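Local coordinates for protein MstE (Scytonema sp. PCC 10023, PDB 6SBF) that probably cyclises isoprenoid precursors into polycyclic merosterol-type scaffolds, as a single-domain class II terpene cyclase built on an alpha6-alpha6 barrel, at residues P95-A109 with R129-L141. The protein carries 1 engineered substitution. Sequence-based numbering, arbitrary orientation. Where two conformers were deposited one is given.
Sequences PTGEWGYNYILCGDA and RAQQARAALATHL
Arg129 grips the carbonyl of Gly97 side-on with two nitrogens. NE lies 2.8 Å from Gly97 O, and NH2 lies 3.0 Å from the same Gly97 O. Both bonds are bent, and both donors come from one face of the carbonyl plane. NH2 sits well above that plane, while NE is tilted from it by 27°. Gly97 O itself stays in the guanidinium plane. A second hydrogen bond from NH2 goes to Arg91 O.

The second polar link joins His140 to Glu98. His140 NE2 donates to the syn side of Glu98 OE1 at 2.6 Å, with ring and carboxylate nearly coplanar. A water bonded to Ala136 O also lies near Glu98 OE1, but too close for that link to be certain. Thr96 OG1 accepts from Glu98 N in an ST turn.

The Arg129 guanidinium also stacks on one face of Trp99, with the planes 20° apart. Its CZ is 3.9 Å from the centroid of the Trp99 six-membered ring, an off-centre cation-pi contact. CG is anti to the backbone N and the chain bends at chi2 (63°), which brings the guanidinium over the indole. Trp99 NE1 is spent on Leu88 O. With an alanine here in place of Arg129, Gly97 O and Arg91 O would probably lose their guanidinium donors, and the indole its flat, charged cover.

Apolar contacts add to this. Ala133 CB meets Trp99 CZ3 at 3.5 Å, and Ala136 CB packs on Glu98 CG. Ala109 CB lies over the His140 ring and touches Leu137 CD2 at 3.6 Å. Gly97 runs close to the helix, where a side chain would clash with Gln132.

The contact packs the loop between helices 75-90 and 109-121 against helix 128-138 and the turn after it. Trp99 also touches Thr111 and Ala115 of helix 109-121, and Phe189 of helix 187-200 meets Leu137.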
loop_
_atom_site.group_PDB
_atom_site.type_symbol
_atom_site.label_atom_id
_atom_site.label_comp_id
_atom_site.label_asym_id
_atom_site.label_seq_id
_atom_site.Cartn_x
_atom_site.Cartn_y
_atom_site.Cartn_z
ATOM N N PRO A 95 12.134 -0.606 -21.589
ATOM C CA PRO A 95 12.878 0.527 -22.110
ATOM C C PRO A 95 12.695 1.807 -21.306
ATOM O O PRO A 95 13.541 2.708 -21.360
ATOM C CB PRO A 95 12.349 0.735 -23.525
ATOM C CG PRO A 95 11.105 -0.115 -23.634
ATOM C CD PRO A 95 11.192 -1.181 -22.570
ATOM N N THR A 96 11.572 1.910 -20.574
ATOM C CA THR A 96 11.292 3.112 -19.743
ATOM C C THR A 96 12.080 3.086 -18.431
ATOM O O THR A 96 12.150 4.123 -17.791
ATOM C CB THR A 96 9.789 3.217 -19.442
ATOM O OG1 THR A 96 9.486 2.049 -18.691
ATOM C CG2 THR A 96 8.905 3.383 -20.661
ATOM N N GLY A 97 12.583 1.953 -18.001
ATOM C CA GLY A 97 13.191 1.822 -16.685
ATOM C C GLY A 97 12.211 1.591 -15.578
ATOM O O GLY A 97 12.633 1.551 -14.405
ATOM N N GLU A 98 10.942 1.378 -15.931
ATOM C CA GLU A 98 9.868 1.165 -14.946
ATOM C C GLU A 98 9.934 -0.266 -14.406
ATOM O O GLU A 98 10.473 -1.169 -15.070
ATOM C CB GLU A 98 8.523 1.420 -15.614
ATOM C CG GLU A 98 8.368 2.872 -15.995
ATOM C CD GLU A 98 7.094 3.134 -16.762
ATOM O OE1 GLU A 98 6.487 4.177 -16.517
ATOM O OE2 GLU A 98 6.703 2.247 -17.577
ATOM N N TRP A 99 9.325 -0.464 -13.249
ATOM C CA TRP A 99 8.982 -1.778 -12.755
ATOM C C TRP A 99 7.465 -2.008 -12.933
ATOM O O TRP A 99 6.739 -1.028 -13.098
ATOM C CB TRP A 99 9.450 -1.917 -11.331
ATOM C CG TRP A 99 10.939 -1.923 -11.160
ATOM C CD1 TRP A 99 11.758 -2.984 -11.290
ATOM C CD2 TRP A 99 11.762 -0.797 -10.794
ATOM N NE1 TRP A 99 13.071 -2.621 -11.040
ATOM C CE2 TRP A 99 13.071 -1.288 -10.697
ATOM C CE3 TRP A 99 11.534 0.534 -10.517
ATOM C CZ2 TRP A 99 14.128 -0.482 -10.311
ATOM C CZ3 TRP A 99 12.584 1.328 -10.111
ATOM C CH2 TRP A 99 13.863 0.826 -10.027
ATOM N N GLY A 100 7.036 -3.273 -12.858
ATOM C CA GLY A 100 5.629 -3.620 -12.983
ATOM C C GLY A 100 5.239 -4.719 -12.042
ATOM O O GLY A 100 6.006 -5.138 -11.144
ATOM N N TYR A 101 4.036 -5.241 -12.204
ATOM C CA TYR A 101 3.482 -6.240 -11.279
ATOM C C TYR A 101 4.463 -7.423 -11.176
ATOM O O TYR A 101 4.728 -7.908 -10.101
ATOM C CB TYR A 101 2.140 -6.673 -11.850
ATOM C CG TYR A 101 1.454 -7.838 -11.210
ATOM C CD1 TYR A 101 0.795 -7.736 -10.010
ATOM C CD2 TYR A 101 1.456 -9.086 -11.844
ATOM C CE1 TYR A 101 0.137 -8.802 -9.433
ATOM C CE2 TYR A 101 0.823 -10.156 -11.240
ATOM C CZ TYR A 101 0.180 -10.048 -10.038
ATOM O OH TYR A 101 -0.480 -11.112 -9.499
ATOM N N ASN A 102 4.920 -7.872 -12.337
ATOM C CA ASN A 102 5.902 -8.964 -12.431
ATOM C C ASN A 102 6.586 -8.823 -13.802
ATOM O O ASN A 102 6.381 -7.855 -14.543
ATOM C CB ASN A 102 5.292 -10.369 -12.226
ATOM C CG ASN A 102 4.279 -10.726 -13.289
ATOM O OD1 ASN A 102 4.360 -10.174 -14.391
ATOM N ND2 ASN A 102 3.403 -11.677 -12.926
ATOM N N TYR A 103 7.480 -9.773 -14.142
ATOM C CA TYR A 103 8.329 -9.633 -15.335
ATOM C C TYR A 103 7.516 -9.408 -16.605
ATOM O O TYR A 103 7.929 -8.654 -17.486
ATOM C CB TYR A 103 9.178 -10.898 -15.540
ATOM C CG TYR A 103 10.197 -10.787 -16.636
ATOM C CD1 TYR A 103 11.460 -10.295 -16.381
ATOM C CD2 TYR A 103 9.920 -11.158 -17.922
ATOM C CE1 TYR A 103 12.426 -10.201 -17.369
ATOM C CE2 TYR A 103 10.855 -11.052 -18.947
ATOM C CZ TYR A 103 12.109 -10.536 -18.665
ATOM O OH TYR A 103 13.003 -10.408 -19.679
ATOM N N ILE A 104 6.386 -10.118 -16.718
ATOM C CA ILE A 104 5.677 -10.172 -18.024
ATOM C C ILE A 104 4.757 -8.955 -18.175
ATOM O O ILE A 104 4.335 -8.662 -19.286
ATOM C CB ILE A 104 4.933 -11.494 -18.220
ATOM C CG1 ILE A 104 3.777 -11.670 -17.232
ATOM C CG2 ILE A 104 5.894 -12.683 -18.228
ATOM C CD1 ILE A 104 2.895 -12.826 -17.579
ATOM N N LEU A 105 4.480 -8.240 -17.098
ATOM C CA LEU A 105 3.659 -7.017 -17.204
ATOM C C LEU A 105 4.467 -5.828 -17.682
ATOM O O LEU A 105 5.721 -5.752 -17.459
ATOM C CB LEU A 105 3.039 -6.653 -15.862
ATOM C CG LEU A 105 1.543 -6.898 -15.763
ATOM C CD1 LEU A 105 0.780 -6.002 -16.745
ATOM C CD2 LEU A 105 1.188 -8.373 -15.926
ATOM N N CYS A 106 3.787 -4.877 -18.297
ATOM C CA CYS A 106 4.375 -3.578 -18.623
ATOM C C CYS A 106 4.657 -2.825 -17.320
ATOM O O CYS A 106 4.196 -3.188 -16.242
ATOM C CB CYS A 106 3.464 -2.771 -19.526
ATOM S SG CYS A 106 1.828 -2.452 -18.816
ATOM N N GLY A 107 5.455 -1.781 -17.456
ATOM C CA GLY A 107 5.704 -0.919 -16.305
ATOM C C GLY A 107 4.465 -0.228 -15.842
ATOM O O GLY A 107 3.498 -0.035 -16.619
ATOM N N ASP A 108 4.450 0.161 -14.580
ATOM C CA ASP A 108 3.354 0.995 -14.046
ATOM C C ASP A 108 3.903 1.920 -12.974
ATOM O O ASP A 108 4.947 1.671 -12.327
ATOM C CB ASP A 108 2.202 0.123 -13.531
ATOM C CG ASP A 108 2.495 -0.462 -12.171
ATOM O OD1 ASP A 108 2.242 0.192 -11.129
ATOM O OD2 ASP A 108 2.977 -1.645 -12.120
ATOM N N ALA A 109 3.210 3.012 -12.782
ATOM C CA ALA A 109 3.636 4.090 -11.881
ATOM C C ALA A 109 3.620 3.628 -10.437
ATOM O O ALA A 109 4.414 4.152 -9.647
ATOM C CB ALA A 109 2.777 5.314 -12.040
ATOM N N ARG A 129 19.674 3.931 -12.189
ATOM C CA ARG A 129 18.356 3.307 -12.418
ATOM C C ARG A 129 17.238 4.116 -11.752
ATOM O O ARG A 129 16.158 4.302 -12.335
ATOM C CB ARG A 129 18.347 1.861 -11.957
ATOM C CG ARG A 129 16.977 1.186 -12.107
ATOM C CD ARG A 129 16.546 1.101 -13.567
ATOM N NE ARG A 129 15.190 0.542 -13.709
ATOM C CZ ARG A 129 14.881 -0.752 -13.651
ATOM N NH1 ARG A 129 15.826 -1.633 -13.379
ATOM N NH2 ARG A 129 13.638 -1.151 -13.772
ATOM N N ALA A 130 17.454 4.550 -10.526
ATOM C CA ALA A 130 16.410 5.337 -9.825
ATOM C C ALA A 130 16.141 6.622 -10.598
ATOM O O ALA A 130 14.958 7.020 -10.696
ATOM C CB ALA A 130 16.819 5.656 -8.409
ATOM N N GLN A 131 17.156 7.273 -11.149
ATOM C CA GLN A 131 16.945 8.510 -11.931
ATOM C C GLN A 131 16.066 8.186 -13.141
ATOM O O GLN A 131 15.173 8.977 -13.526
ATOM C CB GLN A 131 18.295 9.080 -12.394
ATOM C CG GLN A 131 18.205 10.371 -13.189
ATOM C CD GLN A 131 19.560 11.003 -13.433
ATOM O OE1 GLN A 131 20.369 11.035 -12.516
ATOM N NE2 GLN A 131 19.764 11.518 -14.637
ATOM N N GLN A 132 16.385 7.090 -13.829
ATOM C CA GLN A 132 15.633 6.704 -15.035
ATOM C C GLN A 132 14.166 6.383 -14.671
ATOM O O GLN A 132 13.248 6.852 -15.394
ATOM C CB GLN A 132 16.274 5.464 -15.665
ATOM C CG GLN A 132 15.649 5.088 -17.007
ATOM C CD GLN A 132 16.050 3.724 -17.536
ATOM O OE1 GLN A 132 16.641 2.954 -16.796
ATOM N NE2 GLN A 132 15.640 3.416 -18.768
ATOM N N ALA A 133 13.952 5.677 -13.595
ATOM C CA ALA A 133 12.610 5.297 -13.159
ATOM C C ALA A 133 11.830 6.551 -12.744
ATOM O O ALA A 133 10.627 6.649 -13.047
ATOM C CB ALA A 133 12.690 4.237 -12.094
ATOM N N ARG A 134 12.474 7.478 -12.031
ATOM C CA ARG A 134 11.769 8.718 -11.626
ATOM C C ARG A 134 11.358 9.498 -12.859
ATOM O O ARG A 134 10.248 10.108 -12.862
ATOM C CB ARG A 134 12.638 9.626 -10.760
ATOM C CG ARG A 134 12.342 9.612 -9.298
ATOM C CD ARG A 134 13.007 10.704 -8.503
ATOM N NE ARG A 134 14.379 10.893 -8.723
ATOM C CZ ARG A 134 15.317 10.109 -8.221
ATOM N NH1 ARG A 134 16.514 10.410 -8.608
ATOM N NH2 ARG A 134 15.079 9.187 -7.272
ATOM N N ALA A 135 12.229 9.567 -13.845
ATOM C CA ALA A 135 11.900 10.244 -15.119
ATOM C C ALA A 135 10.668 9.588 -15.769
ATOM O O ALA A 135 9.761 10.300 -16.191
ATOM C CB ALA A 135 13.118 10.236 -16.007
ATOM N N ALA A 136 10.629 8.267 -15.764
ATOM C CA ALA A 136 9.523 7.528 -16.340
ATOM C C ALA A 136 8.247 7.865 -15.571
ATOM O O ALA A 136 7.178 7.961 -16.208
ATOM C CB ALA A 136 9.778 6.051 -16.329
ATOM N N LEU A 137 8.304 8.008 -14.266
ATOM C CA LEU A 137 7.090 8.387 -13.497
ATOM C C LEU A 137 6.526 9.688 -14.004
ATOM O O LEU A 137 5.273 9.811 -14.034
ATOM C CB LEU A 137 7.377 8.624 -12.039
ATOM C CG LEU A 137 7.363 7.426 -11.184
ATOM C CD1 LEU A 137 7.684 7.799 -9.737
ATOM C CD2 LEU A 137 6.032 6.700 -11.228
ATOM N N ALA A 138 7.358 10.612 -14.417
ATOM C CA ALA A 138 6.878 11.926 -14.851
ATOM C C ALA A 138 5.961 11.755 -16.058
ATOM O O ALA A 138 5.017 12.559 -16.215
ATOM C CB ALA A 138 8.036 12.836 -15.110
ATOM N N THR A 139 6.178 10.722 -16.864
ATOM C CA THR A 139 5.362 10.470 -18.070
ATOM C C THR A 139 3.892 10.175 -17.713
ATOM O O THR A 139 3.035 10.375 -18.575
ATOM C CB THR A 139 5.982 9.336 -18.889
ATOM O OG1 THR A 139 7.364 9.653 -19.085
ATOM C CG2 THR A 139 5.277 9.166 -20.212
ATOM N N HIS A 140 3.634 9.701 -16.498
ATOM C CA HIS A 140 2.312 9.307 -16.018
ATOM C C HIS A 140 1.539 10.468 -15.380
ATOM O O HIS A 140 0.358 10.247 -15.036
ATOM C CB HIS A 140 2.477 8.153 -15.046
ATOM C CG HIS A 140 2.957 6.901 -15.665
ATOM N ND1 HIS A 140 2.173 6.117 -16.493
ATOM C CD2 HIS A 140 4.108 6.262 -15.552
ATOM C CE1 HIS A 140 2.879 5.046 -16.848
ATOM N NE2 HIS A 140 4.041 5.115 -16.294
ATOM N N LEU A 141 2.152 11.638 -15.235
ATOM C CA LEU A 141 1.439 12.790 -14.699
ATOM C C LEU A 141 0.360 13.237 -15.681
ATOM O O LEU A 141 0.649 13.364 -16.859
ATOM C CB LEU A 141 2.426 13.913 -14.442
ATOM C CG LEU A 141 3.395 13.684 -13.301
ATOM C CD1 LEU A 141 4.511 14.713 -13.366
ATOM C CD2 LEU A 141 2.676 13.700 -11.964
HETATM O O HOH W 1 6.733 5.916 -18.224
#